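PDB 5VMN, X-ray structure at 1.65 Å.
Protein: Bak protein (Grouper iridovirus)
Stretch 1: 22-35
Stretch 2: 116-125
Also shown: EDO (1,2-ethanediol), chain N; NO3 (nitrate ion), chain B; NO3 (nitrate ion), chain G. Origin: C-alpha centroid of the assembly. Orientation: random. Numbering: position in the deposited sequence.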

ATOM      1  N   PRO A  22      -0.103 -14.585  -7.092  1.00 31.90           N
ATOM      2  CA  PRO A  22       1.297 -14.306  -7.426  1.00 31.20           C
ATOM      3  C   PRO A  22       1.624 -12.828  -7.478  1.00 29.16           C
ATOM      4  O   PRO A  22       2.693 -12.406  -6.999  1.00 28.44           O
ATOM      5  N   LEU A  23       0.718 -12.009  -8.012  1.00 28.45           N
ATOM      6  CA  LEU A  23       1.006 -10.589  -8.108  1.00 26.84           C
ATOM      7  C   LEU A  23       1.079  -9.973  -6.728  1.00 25.80           C
ATOM      8  O   LEU A  23       2.000  -9.207  -6.432  1.00 24.83           O
ATOM      9  N   THR A  24       0.122 -10.305  -5.871  1.00 26.22           N
ATOM     10  CA  THR A  24       0.142  -9.734  -4.522  1.00 25.43           C
ATOM     11  C   THR A  24       1.382 -10.197  -3.765  1.00 25.59           C
ATOM     12  O   THR A  24       2.015  -9.409  -3.050  1.00 24.62           O
ATOM     13  N   ARG A  25       1.774 -11.467  -3.945  1.00 27.05           N
ATOM     14  CA  ARG A  25       2.970 -11.987  -3.290  1.00 27.66           C
ATOM     15  C   ARG A  25       4.213 -11.238  -3.737  1.00 26.75           C
ATOM     16  O   ARG A  25       5.105 -10.956  -2.927  1.00 26.58           O
ATOM     17  N   GLU A  26       4.324 -10.931  -5.034  1.00 26.45           N
ATOM     18  CA  GLU A  26       5.501 -10.192  -5.492  1.00 25.91           C
ATOM     19  C   GLU A  26       5.486  -8.751  -4.983  1.00 24.34           C
ATOM     20  O   GLU A  26       6.533  -8.203  -4.615  1.00 24.09           O
ATOM     21  N   ILE A  27       4.322  -8.120  -4.935  1.00 23.53           N
ATOM     22  CA  ILE A  27       4.264  -6.781  -4.357  1.00 22.30           C
ATOM     23  C   ILE A  27       4.680  -6.828  -2.896  1.00 22.21           C
ATOM     24  O   ILE A  27       5.368  -5.930  -2.402  1.00 21.93           O
ATOM     25  N   HIS A  28       4.274  -7.872  -2.183  1.00 23.07           N
ATOM     26  CA  HIS A  28       4.682  -8.039  -0.783  1.00 24.52           C
ATOM     27  C   HIS A  28       6.200  -8.104  -0.660  1.00 27.47           C
ATOM     28  O   HIS A  28       6.809  -7.433   0.184  1.00 23.49           O
ATOM     29  N   SER A  29       6.833  -8.900  -1.511  1.00 24.81           N
ATOM     30  CA  SER A  29       8.282  -8.985  -1.526  1.00 25.58           C
ATOM     31  C   SER A  29       8.923  -7.621  -1.777  1.00 24.90           C
ATOM     32  O   SER A  29       9.879  -7.245  -1.083  1.00 27.17           O
ATOM     33  N   GLN A  30       8.421  -6.872  -2.765  1.00 24.00           N
ATOM     34  CA  GLN A  30       8.958  -5.546  -3.058  1.00 23.71           C
ATOM     35  C   GLN A  30       8.775  -4.612  -1.872  1.00 23.84           C
ATOM     36  O   GLN A  30       9.654  -3.801  -1.580  1.00 25.97           O
ATOM     37  N   MET A  31       7.612  -4.690  -1.217  1.00 22.04           N
ATOM     38  CA  MET A  31       7.334  -3.877  -0.034  1.00 23.77           C
ATOM     39  C   MET A  31       8.364  -4.129   1.054  1.00 22.68           C
ATOM     40  O   MET A  31       8.843  -3.188   1.702  1.00 24.56           O
ATOM     41  N   LEU A  32       8.702  -5.391   1.297  1.00 23.06           N
ATOM     42  CA  LEU A  32       9.680  -5.680   2.339  1.00 24.00           C
ATOM     43  C   LEU A  32      11.070  -5.183   1.961  1.00 28.73           C
ATOM     44  O   LEU A  32      11.821  -4.720   2.832  1.00 27.54           O
ATOM     45  N   ILE A  33      11.439  -5.268   0.678  1.00 26.84           N
ATOM     46  CA  ILE A  33      12.733  -4.732   0.235  1.00 28.23           C
ATOM     47  C   ILE A  33      12.806  -3.238   0.535  1.00 29.62           C
ATOM     48  O   ILE A  33      13.809  -2.733   1.053  1.00 27.45           O
ATOM     49  N   VAL A  34      11.756  -2.504   0.157  1.00 26.72           N
ATOM     50  CA  VAL A  34      11.714  -1.060   0.378  1.00 25.85           C
ATOM     51  C   VAL A  34      11.665  -0.746   1.864  1.00 25.41           C
ATOM     52  O   VAL A  34      12.298   0.209   2.333  1.00 25.69           O
ATOM     53  N   THR A  35      10.927  -1.534   2.639  1.00 23.64           N
ATOM     54  CA  THR A  35      10.917  -1.317   4.084  1.00 26.57           C
ATOM     55  C   THR A  35      12.329  -1.369   4.655  1.00 25.08           C
ATOM     56  O   THR A  35      12.698  -0.568   5.535  1.00 26.55           O
ATOM     57  N   GLY A 116       0.751  -0.314 -14.468  1.00 31.68           N
ATOM     58  CA  GLY A 116      -0.002  -1.190 -13.600  1.00 31.41           C
ATOM     59  C   GLY A 116       0.864  -1.817 -12.519  1.00 32.13           C
ATOM     60  O   GLY A 116       2.084  -1.674 -12.479  1.00 25.87           O
ATOM     61  N   TRP A 117       0.201  -2.540 -11.624  1.00 30.95           N
ATOM     62  CA  TRP A 117       0.933  -3.230 -10.565  1.00 27.44           C
ATOM     63  C   TRP A 117       1.903  -4.263 -11.122  1.00 27.39           C
ATOM     64  O   TRP A 117       2.914  -4.563 -10.475  1.00 28.03           O
ATOM     65  N   VAL A 118       1.619  -4.836 -12.300  1.00 27.13           N
ATOM     66  CA  VAL A 118       2.558  -5.799 -12.868  1.00 28.05           C
ATOM     67  C   VAL A 118       3.887  -5.117 -13.131  1.00 30.52           C
ATOM     68  O   VAL A 118       4.947  -5.736 -12.998  1.00 32.55           O
ATOM     69  N   THR A 119       3.860  -3.840 -13.501  1.00 29.91           N
ATOM     70  CA  THR A 119       5.117  -3.150 -13.751  1.00 32.77           C
ATOM     71  C   THR A 119       5.824  -2.879 -12.433  1.00 29.39           C
ATOM     72  O   THR A 119       7.048  -3.013 -12.346  1.00 35.02           O
ATOM     73  N   CYS A 120       5.063  -2.532 -11.389  1.00 26.47           N
ATOM     74  CA  CYS A 120       5.627  -2.427 -10.047  1.00 25.26           C
ATOM     75  C   CYS A 120       6.282  -3.732  -9.628  1.00 34.74           C
ATOM     76  O   CYS A 120       7.411  -3.749  -9.123  1.00 33.58           O
ATOM     77  N   ALA A 121       5.575  -4.838  -9.812  1.00 28.85           N
ATOM     78  CA  ALA A 121       6.117  -6.135  -9.438  1.00 31.20           C
ATOM     79  C   ALA A 121       7.395  -6.443 -10.191  1.00 38.66           C
ATOM     80  O   ALA A 121       8.218  -7.227  -9.713  1.00 40.71           O
ATOM     81  N   SER A 122       7.573  -5.864 -11.374  1.00 32.20           N
ATOM     82  CA  SER A 122       8.672  -6.229 -12.233  1.00 31.43           C
ATOM     83  C   SER A 122       9.902  -5.340 -12.069  1.00 35.30           C
ATOM     84  O   SER A 122      10.930  -5.612 -12.698  1.00 37.42           O
ATOM     85  N   LEU A 123       9.813  -4.274 -11.288  1.00 34.29           N
ATOM     86  CA  LEU A 123      10.968  -3.416 -11.056  1.00 34.78           C
ATOM     87  C   LEU A 123      12.102  -4.203 -10.424  1.00 43.51           C
ATOM     88  O   LEU A 123      11.898  -4.986  -9.493  1.00 44.86           O
ATOM     89  N   ASP A 124      13.308  -3.969 -10.916  1.00 45.41           N
ATOM     90  CA  ASP A 124      14.511  -4.551 -10.331  1.00 47.36           C
ATOM     91  C   ASP A 124      14.954  -3.628  -9.203  1.00 51.97           C
ATOM     92  O   ASP A 124      15.583  -2.595  -9.440  1.00 50.36           O
ATOM     93  N   LEU A 125      14.608  -3.981  -7.974  1.00 51.29           N
ATOM     94  CA  LEU A 125      15.046  -3.207  -6.820  1.00 48.95           C
ATOM     95  C   LEU A 125      16.354  -3.767  -6.297  1.00 50.43           C
ATOM     96  O   LEU A 125      17.142  -4.317  -7.075  1.00 66.50           O
TER

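This is a mainly apolar helix-to-helix contact, with a glutamine in its middle that binds the second helix and the loop after it. The two helix axes approach to 9.0 Å and cross at 47°. The backbones are nearest at Ile27 and Ala121, whose CA atoms lie 5.4 Å apart; Ala121 CB is met there by Leu23, Glu26 and Ile27.

Leu23 points toward the second helix with chi1 t and chi2 p. Its CD1 lies 3.8 Å from Ala121 CB, and its CD2 is 4.1 Å from Trp117 CB and 4.2 Å from Val118 CG2. Ile27 leaves its helix sideways, but chi1 m and chi2 m bring its end inward. Ile27 CD1 sits 3.8 Å from Trp117 CE3, at the edge of the indole, 3.9 Å from Cys120 SG and 3.9 Å from Ala121 CB.

Gln30 is the main polar residue. It is buried, with chi1 m and chi2 m. Its NE2 donates to Cys120 O at 3.0 Å and to Leu123 O at 3.1 Å, so one amide nitrogen reaches both Cys120 in the helix and Leu123 in the loop. Water 2 donates to Gln30 OE1 at 2.8 Å and accepts from Leu125 N at 3.0 Å. Water 1 makes a second bridge, donating to Glu26 OE1 at 2.9 Å and to Ala121 O at 2.5 Å. The aliphatic part of Glu26 also packs here, with CG 3.7 Å from Ala121 CB.

Leu125, chi1 m and chi2 t, points toward the first helix. Its CB is 4.0 Å from Ile33 CG2, and its CD1 is 4.0 Å from Val34 CG2.

The bound groups sit outside this packing. Leu23 N donates to nitrate B O1 at 3.0 Å, and Trp117 NE1 to nitrate G O3 at 3.1 Å. Ethanediol O1 donates to Arg25 O at 3.0 Å.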

ATOM      1  CB  PRO A  22       1.461 -15.006  -8.797  1.00 32.46           C
ATOM      2  CG  PRO A  22       0.447 -16.034  -8.805  1.00 34.21           C
ATOM      3  CD  PRO A  22      -0.696 -15.600  -7.985  1.00 33.75           C
ATOM      4  CB  LEU A  23      -0.058  -9.889  -8.934  1.00 27.99           C
ATOM      5  CG  LEU A  23       0.081  -8.378  -9.097  1.00 25.70           C
ATOM      6  CD1 LEU A  23       1.423  -7.989  -9.648  1.00 25.17           C
ATOM      7  CD2 LEU A  23      -0.993  -7.893 -10.066  1.00 31.13           C
ATOM      8  CB  THR A  24      -1.145 -10.116  -3.800  1.00 26.71           C
ATOM      9  OG1 THR A  24      -2.235  -9.518  -4.513  1.00 28.92           O
ATOM     10  CG2 THR A  24      -1.160  -9.585  -2.392  1.00 26.26           C
ATOM     11  CB  ARG A  25       3.115 -13.493  -3.572  1.00 29.76           C
ATOM     12  CG  ARG A  25       4.305 -14.138  -2.858  1.00 31.34           C
ATOM     13  CD  ARG A  25       4.362 -15.645  -3.032  1.00 40.19           C
ATOM     14  NE  ARG A  25       3.114 -16.323  -2.682  1.00 49.97           N
ATOM     15  CZ  ARG A  25       2.686 -16.538  -1.442  1.00 49.22           C
ATOM     16  NH1 ARG A  25       3.384 -16.115  -0.391  1.00 53.17           N
ATOM     17  NH2 ARG A  25       1.535 -17.171  -1.248  1.00 60.07           N
ATOM     18  CB  GLU A  26       5.601 -10.225  -7.026  1.00 26.35           C
ATOM     19  CG  GLU A  26       6.923  -9.685  -7.557  1.00 32.53           C
ATOM     20  CD  GLU A  26       8.128 -10.476  -7.062  1.00 44.59           C
ATOM     21  OE1 GLU A  26       9.250  -9.934  -7.063  1.00 48.99           O
ATOM     22  OE2 GLU A  26       7.948 -11.644  -6.675  1.00 39.59           O
ATOM     23  CB  ILE A  27       2.868  -6.172  -4.526  1.00 21.82           C
ATOM     24  CG1 ILE A  27       2.535  -6.001  -6.010  1.00 23.74           C
ATOM     25  CG2 ILE A  27       2.754  -4.829  -3.776  1.00 20.84           C
ATOM     26  CD1 ILE A  27       3.482  -5.122  -6.811  1.00 28.39           C
ATOM     27  CB  HIS A  28       4.014  -9.299  -0.242  1.00 24.76           C
ATOM     28  CG  HIS A  28       4.182  -9.526   1.223  1.00 28.92           C
ATOM     29  ND1 HIS A  28       5.217 -10.268   1.748  1.00 32.97           N
ATOM     30  CD2 HIS A  28       3.410  -9.153   2.274  1.00 31.40           C
ATOM     31  CE1 HIS A  28       5.084 -10.331   3.063  1.00 38.32           C
ATOM     32  NE2 HIS A  28       3.996  -9.668   3.406  1.00 34.11           N
ATOM     33  CB  SER A  29       8.715 -10.015  -2.591  1.00 27.49           C
ATOM     34  OG  SER A  29      10.128 -10.034  -2.731  1.00 34.86           O
ATOM     35  CB  GLN A  30       8.277  -4.927  -4.284  1.00 22.92           C
ATOM     36  CG  GLN A  30       8.362  -5.733  -5.602  1.00 23.20           C
ATOM     37  CD  GLN A  30       9.657  -5.565  -6.298  1.00 32.75           C
ATOM     38  OE1 GLN A  30      10.684  -6.090  -5.856  1.00 33.12           O
ATOM     39  NE2 GLN A  30       9.632  -4.833  -7.420  1.00 32.36           N
ATOM     40  CB  MET A  31       5.924  -4.207   0.473  1.00 22.28           C
ATOM     41  CG  MET A  31       5.482  -3.460   1.738  1.00 26.27           C
ATOM     42  SD  MET A  31       3.901  -4.059   2.317  1.00 28.12           S
ATOM     43  CE  MET A  31       4.374  -5.653   3.014  1.00 31.43           C
ATOM     44  CB  LEU A  32       9.696  -7.171   2.644  1.00 26.28           C
ATOM     45  CG  LEU A  32       8.390  -7.737   3.210  1.00 34.59           C
ATOM     46  CD1 LEU A  32       8.551  -9.207   3.492  1.00 44.26           C
ATOM     47  CD2 LEU A  32       7.957  -6.970   4.460  1.00 39.14           C
ATOM     48  CB  ILE A  33      12.956  -5.000  -1.267  1.00 31.60           C
ATOM     49  CG1 ILE A  33      13.273  -6.473  -1.514  1.00 33.24           C
ATOM     50  CG2 ILE A  33      14.128  -4.146  -1.789  1.00 32.08           C
ATOM     51  CD1 ILE A  33      13.280  -6.863  -3.015  1.00 37.45           C
ATOM     52  CB  VAL A  34      10.506  -0.490  -0.396  1.00 26.51           C
ATOM     53  CG1 VAL A  34      10.070   0.849   0.092  1.00 30.31           C
ATOM     54  CG2 VAL A  34      10.842  -0.437  -1.898  1.00 28.08           C
ATOM     55  CB  THR A  35      10.030  -2.360   4.757  1.00 26.76           C
ATOM     56  OG1 THR A  35       8.675  -2.169   4.316  1.00 25.54           O
ATOM     57  CG2 THR A  35      10.079  -2.233   6.267  1.00 29.96           C
ATOM     58  CB  TRP A 117      -0.041  -3.909  -9.612  1.00 26.70           C
ATOM     59  CG  TRP A 117      -0.811  -2.943  -8.766  1.00 25.35           C
ATOM     60  CD1 TRP A 117      -2.085  -2.483  -8.975  1.00 28.72           C
ATOM     61  CD2 TRP A 117      -0.346  -2.302  -7.579  1.00 24.81           C
ATOM     62  NE1 TRP A 117      -2.432  -1.602  -7.991  1.00 28.66           N
ATOM     63  CE2 TRP A 117      -1.388  -1.485  -7.112  1.00 23.44           C
ATOM     64  CE3 TRP A 117       0.839  -2.366  -6.850  1.00 27.05           C
ATOM     65  CZ2 TRP A 117      -1.277  -0.726  -5.952  1.00 24.60           C
ATOM     66  CZ3 TRP A 117       0.947  -1.584  -5.688  1.00 28.64           C
ATOM     67  CH2 TRP A 117      -0.112  -0.786  -5.262  1.00 26.40           C
ATOM     68  CB  VAL A 118       2.019  -6.463 -14.152  1.00 29.51           C
ATOM     69  CG1 VAL A 118       3.118  -7.293 -14.880  1.00 34.50           C
ATOM     70  CG2 VAL A 118       0.858  -7.354 -13.822  1.00 34.40           C
ATOM     71  CB  THR A 119       4.869  -1.865 -14.545  1.00 35.00           C
ATOM     72  OG1 THR A 119       4.506  -2.216 -15.875  1.00 33.13           O
ATOM     73  CG2 THR A 119       6.111  -0.983 -14.609  1.00 40.51           C
ATOM     74  CB  CYS A 120       4.541  -2.058  -9.054  1.00 26.49           C
ATOM     75  SG  CYS A 120       5.229  -1.726  -7.373  1.00 29.16           S
ATOM     76  CB  ALA A 121       5.097  -7.234  -9.710  1.00 33.32           C
ATOM     77  CB  SER A 122       8.223  -6.185 -13.706  1.00 38.50           C
ATOM     78  OG  SER A 122       7.156  -7.110 -13.944  1.00 38.62           O
ATOM     79  CB  LEU A 123      10.594  -2.277 -10.115  1.00 34.31           C
ATOM     80  CG  LEU A 123       9.434  -1.392 -10.501  1.00 40.34           C
ATOM     81  CD1 LEU A 123       9.045  -0.531  -9.300  1.00 38.64           C
ATOM     82  CD2 LEU A 123       9.802  -0.553 -11.704  1.00 52.79           C
ATOM     83  CB  ASP A 124      15.590  -4.707 -11.394  1.00 52.96           C
ATOM     84  CG  ASP A 124      16.826  -5.417 -10.870  1.00 62.92           C
ATOM     85  OD1 ASP A 124      17.657  -5.838 -11.698  1.00 67.47           O
ATOM     86  OD2 ASP A 124      16.958  -5.566  -9.637  1.00 70.45           O
ATOM     87  CB  LEU A 125      13.981  -3.222  -5.726  1.00 47.54           C
ATOM     88  CG  LEU A 125      12.603  -2.714  -6.157  1.00 37.94           C
ATOM     89  CD1 LEU A 125      11.649  -2.801  -4.978  1.00 36.03           C
ATOM     90  CD2 LEU A 125      12.666  -1.285  -6.656  1.00 40.46           C
TER
HETATM   91  C1  EDO N 213       6.148 -12.840   0.006  1.00 58.94           C
HETATM   92  O1  EDO N 213       6.851 -12.787  -1.234  1.00 82.34           O
HETATM   93  C2  EDO N 213       7.157 -12.409   1.041  1.00 61.46           C
HETATM   94  O2  EDO N 213       7.613 -11.133   0.599  1.00 51.68           O
HETATM   95  N   NO3 B 201      -1.728 -12.507 -10.594  1.00 29.09           N
HETATM   96  O1  NO3 B 201      -1.864 -12.750  -9.358  1.00 30.33           O
HETATM   97  O2  NO3 B 201      -0.546 -12.443 -11.081  1.00 29.05           O
HETATM   98  O3  NO3 B 201      -2.738 -12.291 -11.332  1.00 28.66           O
HETATM   99  N   NO3 G 206      -5.618  -1.035  -6.491  1.00 72.90           N
HETATM  100  O1  NO3 G 206      -6.733  -0.807  -5.938  1.00 75.37           O
HETATM  101  O2  NO3 G 206      -5.140  -2.202  -6.445  1.00 71.76           O
HETATM  102  O3  NO3 G 206      -4.983  -0.111  -7.084  1.00 53.24           O
HETATM  103  O   HOH W   1      10.402  -8.308  -9.154  1.00 40.26           O
HETATM  104  O   HOH W   2      13.174  -6.417  -7.002  1.00 37.74           O